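Local coordinates for ribonuclease P protein component 3 (Thermococcus kodakarensis KOD1, PDB 3WYZ), which is predicted to serve as a protein subunit of ribonuclease P, the RNA-based complex that cleaves precursor tRNAs to generate their mature 5' ends, at residues A[75-80]-A[96-101]; A[15-20]-A[109-114]. All coordinates share one frame; numbering follows the deposited sequence.

Contact 1 (A[75-80]-A[96-101]); sequences SLIREV and MRINRM
The guanidinium of Arg78 carries the methyl of Met101 on one face: Met101 CE stands 3.0 Å above the plane, displaced from its middle toward the rim. The displacement brings Met101 CE 3.2 Å from Arg78 NH2, a close approach for a methyl and a nitrogen and a sign of tight packing. The same methyl lies 3.6 Å from Arg78 CB, so the arginine curls around it and touches it with both its root and its flat end. A bend in the arginine chain at chi3 (-57°) folds the guanidinium back over the methyl. Met101 supplies the other half of the fit: extended at chi1 and chi3 but bent at chi2 (59°), its chain crosses that of Arg78 at about a right angle and offers the arginine its methyl, CE.

Beneath the exposed Arg78 the contact is aliphatic. Ile77 CB meets Met101 CG at 4.1 Å, and Ile77 CG2 lies 3.8 Å from the carbonyl oxygen Met101 O, which hydrogen-bonds Ser105 OG. About one helical turn before Met101, at Ile98, the two delta methyls, Ile77 CD1 and Ile98 CD1, touch at 4.3 Å. No hydrogen bond joins the segments, so van der Waals contact accounts for the pairing.

The segment axes come within 10.1 Å at a signed crossing angle of -26°, running in nearly the same direction, as expected for successive outer helices of a TIM-barrel-like fold. Pro74, at the start of helix 74-83, touches both Ile98 and Met101. Strand 88-92 links the two helices in the chain, and its Val91 receives both Ile77 and Ile98; the contact thus joins neighbouring helices to each other and to the strand beneath them.

Contact 2 (A[15-20]-A[109-114]); sequences EMDVRD and ALISPW
Asp17 and Arg19 both reach Ile111 on strand 109-111. Glu15 prepares the first of them: its OE1 accepts the backbone N-H of Asp17 at 2.8 Å (N-H...O angle 168°) on the anti side of the carboxylate, while hydrogen bonds to Thr176 and Ser177 hold the carboxylate in place. With CG anti to the backbone N (chi1 -173°), Asp17 places OD2 4.3 Å from Ile111 CG2. Thr37 bonds Asp17 OD1 and Ser178 bonds OD2, satisfying these buried oxygens. Arg19 then grips the carboxylate side-on: Arg19 NE donates a hydrogen bond to Asp17 OD1 (3.1 Å), nearly in the guanidinium plane. Arg19 NH2 forms a salt-bridged hydrogen bond to Asp17 OD2 (2.8 Å), using the oxygen's syn lone pair; this bond is bent, and the oxygen sits 31° out of the guanidinium plane. At the guanidinium edge Arg19 NH2 lies 4.3 Å from Ile111 CG2, so one methyl borders both members of the ion pair. Arg19 NH1 has further partners in Glu180 and a bound glycerol.

No hydrogen bond crosses the contact, and the nearest CA atoms, of Asp17 and Ile111, are 9.4 Å apart. Such spacing fits opposed walls of a barrel interior: strands 14-18 and 109-111 are first and fifth in the parallel sheet, and Phe174 of strand 173-176 touches Met16 of one segment and Ile111 of the other.

Contact 1 belongs to the helical layer and contact 2 to the barrel interior: the centre of contact 2 lies about 3 Å from the centre of the chain, that of contact 1 about 15 Å, and the two contact centres are about 16 Å apart. Helix 96-104 of contact 1 leads through a short loop into strand 109-111 of contact 2. Asn99 ND2 is 3.1 Å from Pro113 O, probably a hydrogen bond, and Asn99 O packs at 3.9 Å against Leu110 CD2. Both segments of contact 1 fall in the sequence between those of contact 2. A glycerol, probably from the crystallisation liquor, hydrogen-bonds Arg19 NH1 in contact 2; such molecules often mark pockets, but no function is established here.

Contact 1 (A[75-80]-A[96-101])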
ATOM      1  N   SER A  75       4.282 -17.435  -8.074  1.00 78.64           N
ATOM      2  CA  SER A  75       4.555 -17.385  -9.515  1.00 80.89           C
ATOM      3  C   SER A  75       3.743 -16.318 -10.263  1.00 78.78           C
ATOM      4  O   SER A  75       4.176 -15.825 -11.304  1.00 80.41           O
ATOM      5  CB  SER A  75       4.308 -18.762 -10.149  1.00 82.37           C
ATOM      6  OG  SER A  75       3.022 -19.263  -9.814  1.00 81.85           O
ATOM      7  N   LEU A  76       2.574 -15.971  -9.734  1.00 76.92           N
ATOM      8  CA  LEU A  76       1.714 -14.951 -10.347  1.00 78.08           C
ATOM      9  C   LEU A  76       2.277 -13.533 -10.199  1.00 77.06           C
ATOM     10  O   LEU A  76       2.081 -12.696 -11.079  1.00 74.31           O
ATOM     11  CB  LEU A  76       0.299 -15.010  -9.759  1.00 78.57           C
ATOM     12  CG  LEU A  76      -0.630 -16.115 -10.277  1.00 81.60           C
ATOM     13  CD1 LEU A  76       0.013 -17.497 -10.289  1.00 84.04           C
ATOM     14  CD2 LEU A  76      -1.893 -16.140  -9.438  1.00 82.18           C
ATOM     15  N   ILE A  77       2.974 -13.274  -9.091  1.00 75.39           N
ATOM     16  CA  ILE A  77       3.588 -11.968  -8.843  1.00 73.32           C
ATOM     17  C   ILE A  77       4.660 -11.694  -9.893  1.00 74.00           C
ATOM     18  O   ILE A  77       4.734 -10.586 -10.428  1.00 73.97           O
ATOM     19  CB  ILE A  77       4.198 -11.857  -7.416  1.00 72.49           C
ATOM     20  CG1 ILE A  77       3.112 -11.611  -6.360  1.00 72.19           C
ATOM     21  CG2 ILE A  77       5.197 -10.706  -7.332  1.00 70.72           C
ATOM     22  CD1 ILE A  77       2.143 -12.751  -6.148  1.00 73.00           C
ATOM     23  N   ARG A  78       5.483 -12.702 -10.181  1.00 75.11           N
ATOM     24  CA  ARG A  78       6.525 -12.585 -11.208  1.00 76.38           C
ATOM     25  C   ARG A  78       5.914 -12.434 -12.596  1.00 74.30           C
ATOM     26  O   ARG A  78       6.383 -11.638 -13.407  1.00 73.77           O
ATOM     27  CB  ARG A  78       7.449 -13.807 -11.194  1.00 78.53           C
ATOM     28  CG  ARG A  78       8.793 -13.565 -11.865  1.00 81.59           C
ATOM     29  CD  ARG A  78       9.569 -14.854 -12.098  1.00 83.96           C
ATOM     30  NE  ARG A  78       9.805 -15.611 -10.864  1.00 86.77           N
ATOM     31  CZ  ARG A  78       9.092 -16.660 -10.445  1.00 90.03           C
ATOM     32  NH1 ARG A  78       8.058 -17.126 -11.145  1.00 89.66           N
ATOM     33  NH2 ARG A  78       9.419 -17.256  -9.302  1.00 91.33           N
ATOM     34  N   GLU A  79       4.863 -13.206 -12.859  1.00 73.97           N
ATOM     35  CA  GLU A  79       4.222 -13.219 -14.169  1.00 75.20           C
ATOM     36  C   GLU A  79       3.584 -11.874 -14.502  1.00 70.25           C
ATOM     37  O   GLU A  79       3.725 -11.383 -15.618  1.00 68.97           O
ATOM     38  CB  GLU A  79       3.179 -14.343 -14.242  1.00 78.71           C
ATOM     39  CG  GLU A  79       2.599 -14.588 -15.630  1.00 82.14           C
ATOM     40  CD  GLU A  79       3.650 -14.939 -16.677  1.00 87.05           C
ATOM     41  OE1 GLU A  79       4.630 -15.641 -16.342  1.00 88.30           O
ATOM     42  OE2 GLU A  79       3.492 -14.515 -17.843  1.00 88.13           O
ATOM     43  N   VAL A  80       2.894 -11.283 -13.530  1.00 68.45           N
ATOM     44  CA  VAL A  80       2.265  -9.970 -13.710  1.00 67.92           C
ATOM     45  C   VAL A  80       3.317  -8.859 -13.842  1.00 69.43           C
ATOM     46  O   VAL A  80       3.158  -7.940 -14.643  1.00 68.72           O
ATOM     47  CB  VAL A  80       1.295  -9.650 -12.553  1.00 66.21           C
ATOM     48  CG1 VAL A  80       0.760  -8.228 -12.660  1.00 65.53           C
ATOM     49  CG2 VAL A  80       0.138 -10.641 -12.537  1.00 65.97           C
ATOM     50  N   MET A  96       3.555 -15.325   4.190  1.00 58.74           N
ATOM     51  CA  MET A  96       4.996 -15.112   4.240  1.00 61.88           C
ATOM     52  C   MET A  96       5.699 -15.386   2.914  1.00 61.49           C
ATOM     53  O   MET A  96       6.667 -14.696   2.574  1.00 62.22           O
ATOM     54  CB  MET A  96       5.625 -15.942   5.359  1.00 63.99           C
ATOM     55  CG  MET A  96       5.568 -15.264   6.717  1.00 67.14           C
ATOM     56  SD  MET A  96       6.447 -13.687   6.761  1.00 71.70           S
ATOM     57  CE  MET A  96       7.060 -13.716   8.445  1.00 75.43           C
ATOM     58  N   ARG A  97       5.225 -16.390   2.175  1.00 63.68           N
ATOM     59  CA  ARG A  97       5.717 -16.655   0.819  1.00 63.32           C
ATOM     60  C   ARG A  97       5.404 -15.486  -0.118  1.00 58.41           C
ATOM     61  O   ARG A  97       6.209 -15.140  -0.989  1.00 56.18           O
ATOM     62  CB  ARG A  97       5.092 -17.932   0.248  1.00 69.11           C
ATOM     63  CG  ARG A  97       5.577 -19.210   0.903  1.00 76.01           C
ATOM     64  CD  ARG A  97       5.097 -20.445   0.150  1.00 79.39           C
ATOM     65  NE  ARG A  97       5.660 -21.670   0.714  1.00 85.13           N
ATOM     66  CZ  ARG A  97       5.444 -22.899   0.245  1.00 91.26           C
ATOM     67  NH1 ARG A  97       4.664 -23.099  -0.816  1.00 93.74           N
ATOM     68  NH2 ARG A  97       6.016 -23.940   0.844  1.00 92.11           N
ATOM     69  N   ILE A  98       4.226 -14.893   0.067  1.00 54.28           N
ATOM     70  CA  ILE A  98       3.784 -13.757  -0.739  1.00 53.79           C
ATOM     71  C   ILE A  98       4.561 -12.505  -0.372  1.00 50.59           C
ATOM     72  O   ILE A  98       5.046 -11.800  -1.255  1.00 48.96           O
ATOM     73  CB  ILE A  98       2.270 -13.505  -0.582  1.00 53.99           C
ATOM     74  CG1 ILE A  98       1.478 -14.711  -1.116  1.00 55.12           C
ATOM     75  CG2 ILE A  98       1.843 -12.221  -1.287  1.00 53.80           C
ATOM     76  CD1 ILE A  98       1.697 -15.031  -2.582  1.00 54.64           C
ATOM     77  N   ASN A  99       4.679 -12.244   0.928  1.00 48.80           N
ATOM     78  CA  ASN A  99       5.473 -11.123   1.417  1.00 48.00           C
ATOM     79  C   ASN A  99       6.889 -11.142   0.844  1.00 48.60           C
ATOM     80  O   ASN A  99       7.390 -10.114   0.408  1.00 48.40           O
ATOM     81  CB  ASN A  99       5.543 -11.125   2.950  1.00 47.85           C
ATOM     82  CG  ASN A  99       4.236 -10.721   3.602  1.00 45.85           C
ATOM     83  OD1 ASN A  99       3.238 -10.512   2.931  1.00 46.34           O
ATOM     84  ND2 ASN A  99       4.238 -10.624   4.923  1.00 46.04           N
ATOM     85  N   ARG A 100       7.519 -12.314   0.844  1.00 49.58           N
ATOM     86  CA  ARG A 100       8.877 -12.472   0.320  1.00 51.91           C
ATOM     87  C   ARG A 100       8.935 -12.295  -1.196  1.00 49.78           C
ATOM     88  O   ARG A 100       9.803 -11.582  -1.706  1.00 49.63           O
ATOM     89  CB  ARG A 100       9.437 -13.846   0.705  1.00 57.81           C
ATOM     90  CG  ARG A 100      10.931 -14.019   0.446  1.00 64.26           C
ATOM     91  CD  ARG A 100      11.312 -15.489   0.291  1.00 69.26           C
ATOM     92  NE  ARG A 100      10.722 -16.079  -0.914  1.00 73.23           N
ATOM     93  CZ  ARG A 100      10.866 -17.348  -1.297  1.00 77.32           C
ATOM     94  NH1 ARG A 100      11.591 -18.204  -0.578  1.00 77.16           N
ATOM     95  NH2 ARG A 100      10.280 -17.767  -2.416  1.00 78.95           N
ATOM     96  N   MET A 101       8.014 -12.937  -1.910  1.00 48.47           N
ATOM     97  CA  MET A 101       8.003 -12.896  -3.375  1.00 48.82           C
ATOM     98  C   MET A 101       7.652 -11.512  -3.921  1.00 46.79           C
ATOM     99  O   MET A 101       8.130 -11.125  -4.987  1.00 44.78           O
ATOM    100  CB  MET A 101       7.021 -13.925  -3.938  1.00 52.20           C
ATOM    101  CG  MET A 101       7.088 -14.085  -5.456  1.00 56.20           C
ATOM    102  SD  MET A 101       8.716 -14.602  -6.046  1.00 62.88           S
ATOM    103  CE  MET A 101       8.462 -14.566  -7.816  1.00 64.25           C
TER

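Contact 2 (A[15-20]-A[109-114])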
ATOM      1  N   GLU A  15      -2.719  10.262  -1.589  1.00 38.51           N
ATOM      2  CA  GLU A  15      -3.402   9.051  -1.126  1.00 39.70           C
ATOM      3  C   GLU A  15      -3.114   7.931  -2.120  1.00 37.32           C
ATOM      4  O   GLU A  15      -3.570   7.978  -3.253  1.00 35.95           O
ATOM      5  CB  GLU A  15      -4.903   9.314  -0.987  1.00 42.73           C
ATOM      6  CG  GLU A  15      -5.775   8.102  -0.676  1.00 45.36           C
ATOM      7  CD  GLU A  15      -5.228   7.207   0.425  1.00 44.66           C
ATOM      8  OE1 GLU A  15      -4.398   6.338   0.113  1.00 39.86           O
ATOM      9  OE2 GLU A  15      -5.655   7.349   1.593  1.00 48.55           O
ATOM     10  N   MET A  16      -2.347   6.937  -1.673  1.00 37.41           N
ATOM     11  CA  MET A  16      -1.809   5.892  -2.541  1.00 37.42           C
ATOM     12  C   MET A  16      -2.752   4.729  -2.811  1.00 38.16           C
ATOM     13  O   MET A  16      -2.516   3.963  -3.736  1.00 36.70           O
ATOM     14  CB  MET A  16      -0.520   5.324  -1.943  1.00 39.04           C
ATOM     15  CG  MET A  16       0.654   6.281  -1.947  1.00 40.35           C
ATOM     16  SD  MET A  16       1.148   6.743  -3.608  1.00 43.13           S
ATOM     17  CE  MET A  16       2.038   5.275  -4.134  1.00 43.24           C
ATOM     18  N   ASP A  17      -3.811   4.590  -2.024  1.00 40.04           N
ATOM     19  CA  ASP A  17      -4.657   3.409  -2.115  1.00 43.79           C
ATOM     20  C   ASP A  17      -6.089   3.686  -1.652  1.00 43.31           C
ATOM     21  O   ASP A  17      -6.373   3.714  -0.461  1.00 42.58           O
ATOM     22  CB  ASP A  17      -4.007   2.290  -1.288  1.00 47.61           C
ATOM     23  CG  ASP A  17      -4.702   0.953  -1.426  1.00 48.53           C
ATOM     24  OD1 ASP A  17      -5.507   0.782  -2.362  1.00 49.32           O
ATOM     25  OD2 ASP A  17      -4.412   0.068  -0.583  1.00 46.05           O
ATOM     26  N   VAL A  18      -6.974   3.928  -2.617  1.00 46.27           N
ATOM     27  CA  VAL A  18      -8.419   3.958  -2.389  1.00 46.62           C
ATOM     28  C   VAL A  18      -9.078   3.067  -3.440  1.00 46.12           C
ATOM     29  O   VAL A  18      -8.662   3.050  -4.596  1.00 46.08           O
ATOM     30  CB  VAL A  18      -9.004   5.387  -2.446  1.00 48.99           C
ATOM     31  CG1 VAL A  18      -8.513   6.208  -1.271  1.00 51.09           C
ATOM     32  CG2 VAL A  18      -8.645   6.090  -3.735  1.00 52.66           C
ATOM     33  N   ARG A  19     -10.107   2.331  -3.035  1.00 47.37           N
ATOM     34  CA  ARG A  19     -10.648   1.247  -3.859  1.00 48.22           C
ATOM     35  C   ARG A  19     -12.125   1.403  -4.233  1.00 48.27           C
ATOM     36  O   ARG A  19     -12.713   0.482  -4.795  1.00 49.91           O
ATOM     37  CB  ARG A  19     -10.433  -0.079  -3.132  1.00 47.92           C
ATOM     38  CG  ARG A  19      -8.969  -0.401  -2.891  1.00 47.56           C
ATOM     39  CD  ARG A  19      -8.768  -1.351  -1.725  1.00 47.08           C
ATOM     40  NE  ARG A  19      -7.353  -1.506  -1.401  1.00 46.87           N
ATOM     41  CZ  ARG A  19      -6.874  -2.367  -0.508  1.00 46.92           C
ATOM     42  NH1 ARG A  19      -7.692  -3.175   0.162  1.00 48.90           N
ATOM     43  NH2 ARG A  19      -5.566  -2.427  -0.288  1.00 45.23           N
ATOM     44  N   ASP A  20     -12.700   2.571  -3.949  1.00 49.84           N
ATOM     45  CA  ASP A  20     -14.129   2.832  -4.164  1.00 51.44           C
ATOM     46  C   ASP A  20     -14.331   4.177  -4.881  1.00 50.14           C
ATOM     47  O   ASP A  20     -13.592   5.137  -4.632  1.00 47.69           O
ATOM     48  CB  ASP A  20     -14.849   2.832  -2.808  1.00 52.48           C
ATOM     49  CG  ASP A  20     -16.357   2.954  -2.934  1.00 54.42           C
ATOM     50  OD1 ASP A  20     -16.991   2.020  -3.467  1.00 57.37           O
ATOM     51  OD2 ASP A  20     -16.916   3.972  -2.480  1.00 56.96           O
ATOM     52  N   ALA A 109       4.850  -1.785  -4.157  1.00 42.59           N
ATOM     53  CA  ALA A 109       4.568  -1.767  -2.725  1.00 41.56           C
ATOM     54  C   ALA A 109       3.992  -3.072  -2.212  1.00 40.39           C
ATOM     55  O   ALA A 109       3.237  -3.745  -2.911  1.00 38.98           O
ATOM     56  CB  ALA A 109       3.622  -0.627  -2.389  1.00 41.55           C
ATOM     57  N   LEU A 110       4.361  -3.404  -0.978  1.00 39.21           N
ATOM     58  CA  LEU A 110       3.744  -4.479  -0.224  1.00 41.58           C
ATOM     59  C   LEU A 110       2.825  -3.840   0.805  1.00 42.71           C
ATOM     60  O   LEU A 110       3.287  -3.107   1.678  1.00 42.29           O
ATOM     61  CB  LEU A 110       4.811  -5.320   0.479  1.00 42.91           C
ATOM     62  CG  LEU A 110       4.333  -6.514   1.308  1.00 43.24           C
ATOM     63  CD1 LEU A 110       3.631  -7.527   0.420  1.00 44.70           C
ATOM     64  CD2 LEU A 110       5.499  -7.157   2.050  1.00 42.41           C
ATOM     65  N   ILE A 111       1.528  -4.110   0.687  1.00 41.86           N
ATOM     66  CA  ILE A 111       0.529  -3.503   1.552  1.00 40.36           C
ATOM     67  C   ILE A 111       0.252  -4.412   2.740  1.00 41.56           C
ATOM     68  O   ILE A 111      -0.146  -5.565   2.558  1.00 41.57           O
ATOM     69  CB  ILE A 111      -0.798  -3.253   0.801  1.00 39.25           C
ATOM     70  CG1 ILE A 111      -0.568  -2.484  -0.507  1.00 38.76           C
ATOM     71  CG2 ILE A 111      -1.782  -2.497   1.684  1.00 39.63           C
ATOM     72  CD1 ILE A 111       0.096  -1.128  -0.352  1.00 39.02           C
ATOM     73  N   SER A 112       0.480  -3.886   3.947  1.00 42.62           N
ATOM     74  CA  SER A 112       0.134  -4.566   5.199  1.00 42.89           C
ATOM     75  C   SER A 112       0.627  -6.018   5.275  1.00 42.79           C
ATOM     76  O   SER A 112      -0.169  -6.942   5.158  1.00 41.03           O
ATOM     77  CB  SER A 112      -1.382  -4.532   5.407  1.00 42.88           C
ATOM     78  OG  SER A 112      -1.842  -3.205   5.540  1.00 41.70           O
ATOM     79  N   PRO A 113       1.940  -6.219   5.482  1.00 43.26           N
ATOM     80  CA  PRO A 113       2.487  -7.580   5.581  1.00 43.25           C
ATOM     81  C   PRO A 113       1.937  -8.374   6.763  1.00 43.31           C
ATOM     82  O   PRO A 113       1.973  -9.606   6.743  1.00 43.17           O
ATOM     83  CB  PRO A 113       4.001  -7.348   5.737  1.00 45.10           C
ATOM     84  CG  PRO A 113       4.146  -5.918   6.150  1.00 44.40           C
ATOM     85  CD  PRO A 113       2.993  -5.193   5.534  1.00 43.41           C
ATOM     86  N   TRP A 114       1.440  -7.661   7.773  1.00 41.94           N
ATOM     87  CA  TRP A 114       0.831  -8.254   8.968  1.00 42.65           C
ATOM     88  C   TRP A 114      -0.605  -8.743   8.747  1.00 45.02           C
ATOM     89  O   TRP A 114      -1.153  -9.451   9.591  1.00 46.94           O
ATOM     90  CB  TRP A 114       0.827  -7.232  10.124  1.00 41.82           C
ATOM     91  CG  TRP A 114       0.164  -5.938   9.751  1.00 42.82           C
ATOM     92  CD1 TRP A 114      -1.174  -5.654   9.783  1.00 42.69           C
ATOM     93  CD2 TRP A 114       0.811  -4.759   9.253  1.00 42.72           C
ATOM     94  NE1 TRP A 114      -1.396  -4.373   9.339  1.00 42.44           N
ATOM     95  CE2 TRP A 114      -0.195  -3.804   9.002  1.00 42.21           C
ATOM     96  CE3 TRP A 114       2.145  -4.421   8.997  1.00 42.92           C
ATOM     97  CZ2 TRP A 114       0.091  -2.533   8.509  1.00 43.58           C
ATOM     98  CZ3 TRP A 114       2.429  -3.157   8.500  1.00 43.60           C
ATOM     99  CH2 TRP A 114       1.405  -2.229   8.259  1.00 43.29           C
TER